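Probable glutathione S-transferase 5 (PDB 1ZL9) conjugates reduced glutathione to a wide range of hydrophobic electrophiles and may take part in detoxifying reactive oxygen species during pathogenic bacterial infection. Local coordinates at residues D153-W157 with I158-I162. Residues are numbered along the deposited sequence; the frame is centred on the assembly and turned at random.
Sequences DSLTW and IDLAI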
ATOM      1  N   ASP A 153       7.490  15.520 -14.667  1.00 19.71           N
ATOM      2  CA  ASP A 153       8.753  16.126 -15.150  1.00 19.96           C
ATOM      3  C   ASP A 153       9.809  16.374 -14.090  1.00 19.75           C
ATOM      4  O   ASP A 153      10.784  17.009 -14.367  1.00 18.30           O
ATOM      5  CB  ASP A 153       8.463  17.488 -15.795  1.00 21.75           C
ATOM      6  CG  ASP A 153       7.778  17.361 -17.070  1.00 27.96           C
ATOM      7  OD1 ASP A 153       7.174  18.395 -17.494  1.00 40.58           O
ATOM      8  OD2 ASP A 153       7.785  16.273 -17.754  1.00 37.70           O
ATOM      9  N   SER A 154       9.622  15.870 -12.876  1.00 18.76           N
ATOM     10  CA  SER A 154      10.550  16.103 -11.808  1.00 18.72           C
ATOM     11  C   SER A 154      10.475  14.955 -10.781  1.00 16.87           C
ATOM     12  O   SER A 154       9.610  14.089 -10.840  1.00 14.70           O
ATOM     13  CB  SER A 154      10.267  17.474 -11.130  1.00 20.78           C
ATOM     14  OG  SER A 154       8.917  17.503 -10.708  1.00 27.57           O
ATOM     15  N   LEU A 155      11.439  14.970  -9.894  1.00 16.32           N
ATOM     16  CA  LEU A 155      11.663  13.907  -8.932  1.00 15.22           C
ATOM     17  C   LEU A 155      10.461  13.694  -8.067  1.00 14.69           C
ATOM     18  O   LEU A 155       9.872  14.644  -7.545  1.00 13.12           O
ATOM     19  CB  LEU A 155      12.861  14.298  -8.061  1.00 16.84           C
ATOM     20  CG  LEU A 155      13.249  13.276  -7.004  1.00 17.16           C
ATOM     21  CD1 LEU A 155      13.900  12.127  -7.698  1.00 17.34           C
ATOM     22  CD2 LEU A 155      14.207  13.914  -6.024  1.00 19.56           C
ATOM     23  N   THR A 156      10.093  12.423  -7.880  1.00 15.38           N
ATOM     24  CA  THR A 156       9.191  12.035  -6.806  1.00 14.13           C
ATOM     25  C   THR A 156       9.854  10.912  -6.001  1.00 14.86           C
ATOM     26  O   THR A 156      10.860  10.316  -6.417  1.00 12.38           O
ATOM     27  CB  THR A 156       7.838  11.563  -7.301  1.00 14.66           C
ATOM     28  OG1 THR A 156       7.970  10.433  -8.161  1.00 14.62           O
ATOM     29  CG2 THR A 156       7.135  12.616  -8.084  1.00 16.06           C
ATOM     30  N   TRP A 157       9.280  10.608  -4.845  1.00 13.49           N
ATOM     31  CA  TRP A 157       9.873   9.571  -3.971  1.00 12.87           C
ATOM     32  C   TRP A 157       9.901   8.176  -4.605  1.00 13.38           C
ATOM     33  O   TRP A 157      10.746   7.352  -4.248  1.00 13.73           O
ATOM     34  CB  TRP A 157       9.181   9.578  -2.615  1.00 13.14           C
ATOM     35  CG  TRP A 157       7.796   9.063  -2.526  1.00 11.73           C
ATOM     36  CD1 TRP A 157       6.663   9.760  -2.573  1.00 13.76           C
ATOM     37  CD2 TRP A 157       7.413   7.692  -2.257  1.00 14.74           C
ATOM     38  NE1 TRP A 157       5.572   8.924  -2.416  1.00 14.59           N
ATOM     39  CE2 TRP A 157       6.012   7.645  -2.212  1.00 14.10           C
ATOM     40  CE3 TRP A 157       8.126   6.512  -2.067  1.00 15.65           C
ATOM     41  CZ2 TRP A 157       5.299   6.484  -1.880  1.00 15.73           C
ATOM     42  CZ3 TRP A 157       7.440   5.368  -1.815  1.00 14.77           C
ATOM     43  CH2 TRP A 157       6.027   5.355  -1.686  1.00 16.68           C
ATOM     44  N   ILE A 158       9.015   7.896  -5.561  1.00 12.81           N
ATOM     45  CA  ILE A 158       9.049   6.585  -6.183  1.00 14.18           C
ATOM     46  C   ILE A 158      10.287   6.483  -7.060  1.00 13.21           C
ATOM     47  O   ILE A 158      10.828   5.400  -7.190  1.00 12.86           O
ATOM     48  CB  ILE A 158       7.695   6.220  -6.892  1.00 14.51           C
ATOM     49  CG1 ILE A 158       7.657   4.718  -7.258  1.00 16.98           C
ATOM     50  CG2 ILE A 158       7.442   7.083  -8.163  1.00 16.67           C
ATOM     51  CD1 ILE A 158       7.695   3.738  -6.109  1.00 17.97           C
ATOM     52  N   ASP A 159      10.771   7.604  -7.618  1.00 13.66           N
ATOM     53  CA  ASP A 159      12.077   7.607  -8.303  1.00 13.84           C
ATOM     54  C   ASP A 159      13.197   7.158  -7.337  1.00 13.55           C
ATOM     55  O   ASP A 159      14.084   6.403  -7.700  1.00 12.43           O
ATOM     56  CB  ASP A 159      12.427   8.974  -8.792  1.00 14.52           C
ATOM     57  CG  ASP A 159      11.581   9.434  -9.956  1.00 16.73           C
ATOM     58  OD1 ASP A 159      11.469   8.718 -11.008  1.00 13.45           O
ATOM     59  OD2 ASP A 159      11.077  10.571  -9.901  1.00 16.84           O
ATOM     60  N   LEU A 160      13.174   7.705  -6.120  1.00 12.68           N
ATOM     61  CA  LEU A 160      14.190   7.368  -5.138  1.00 13.79           C
ATOM     62  C   LEU A 160      14.151   5.886  -4.814  1.00 13.31           C
ATOM     63  O   LEU A 160      15.217   5.245  -4.743  1.00 14.38           O
ATOM     64  CB  LEU A 160      14.033   8.189  -3.825  1.00 12.73           C
ATOM     65  CG  LEU A 160      14.270   9.683  -4.027  1.00 12.71           C
ATOM     66  CD1 LEU A 160      13.836  10.482  -2.823  1.00 14.96           C
ATOM     67  CD2 LEU A 160      15.675  10.094  -4.292  1.00 12.54           C
ATOM     68  N   ALA A 161      12.959   5.374  -4.568  1.00 12.68           N
ATOM     69  CA  ALA A 161      12.802   3.967  -4.183  1.00 13.46           C
ATOM     70  C   ALA A 161      13.213   3.035  -5.332  1.00 12.60           C
ATOM     71  O   ALA A 161      13.980   2.062  -5.127  1.00 11.48           O
ATOM     72  CB  ALA A 161      11.374   3.635  -3.660  1.00 12.70           C
ATOM     73  N   ILE A 162      12.774   3.349  -6.538  1.00 11.92           N
ATOM     74  CA  ILE A 162      13.055   2.454  -7.643  1.00 11.50           C
ATOM     75  C   ILE A 162      14.537   2.524  -8.022  1.00 11.50           C
ATOM     76  O   ILE A 162      15.165   1.525  -8.304  1.00 12.06           O
ATOM     77  CB  ILE A 162      12.134   2.812  -8.857  1.00 11.22           C
ATOM     78  CG1 ILE A 162      10.634   2.480  -8.558  1.00 10.17           C
ATOM     79  CG2 ILE A 162      12.590   2.146 -10.091  1.00 12.14           C
ATOM     80  CD1 ILE A 162      10.357   1.049  -8.150  1.00 15.15           C
TER
HETATM   81  O   HOH W   1       8.617  11.035 -10.717  1.00 16.51           O
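Thr156, the N-cap, and Asp159 meet across the first turn of helix 157-171, where a nearly straight bond (171° at the hydrogen) runs from Thr156 N to Asp159 OD2 over 2.9 Å. With chi1 at -71°, Asp159 CG sits beside its own backbone N and the carboxylate folds back over the helix start; OD2 is met on its anti side, 17° from the carboxylate plane. This is the N3-to-N-cap half of a capping box. The reciprocal half is absent: Asp159 N instead makes a weak bond to Thr156 O, 3.0 Å. A water lies 2.7 Å from Thr156 OG1 and 2.6 Å from Asp159 OD2, to which it can donate.

The close-packed side lies where Leu155 meets the base of Asp159. The Leu155 side chain runs at a slant to that of Asp159, CD1 3.6 Å from Asp159 CB, and Leu155 CD1 approaches Leu160 CD2 at 4.3 Å, the N'-to-N4 pairing of a hydrophobic staple. Alongside, Thr156 OG1 rests 3.4 Å from Ile158 CG2. Ala161 N to Trp157 O, 3.0 Å, continues the helix; the indole meets the His67 ring with the planes well inclined, and its NE1 bonds Asn80 OD1. The chain is looser upstream, where partly exposed Ser154 points its CB away from 158-162 and bonds Lys82 NZ through OG.

The half capping box and the staple contact are consistent with the N-capping box and hydrophobic staple known at the start of this helix in other glutathione transferases. Since Leu150 N binds OD1 and Thr156 N binds OD2, the buried carboxylate is held at both oxygens, and the nearby helix N-terminus would be expected to favour its anionic form.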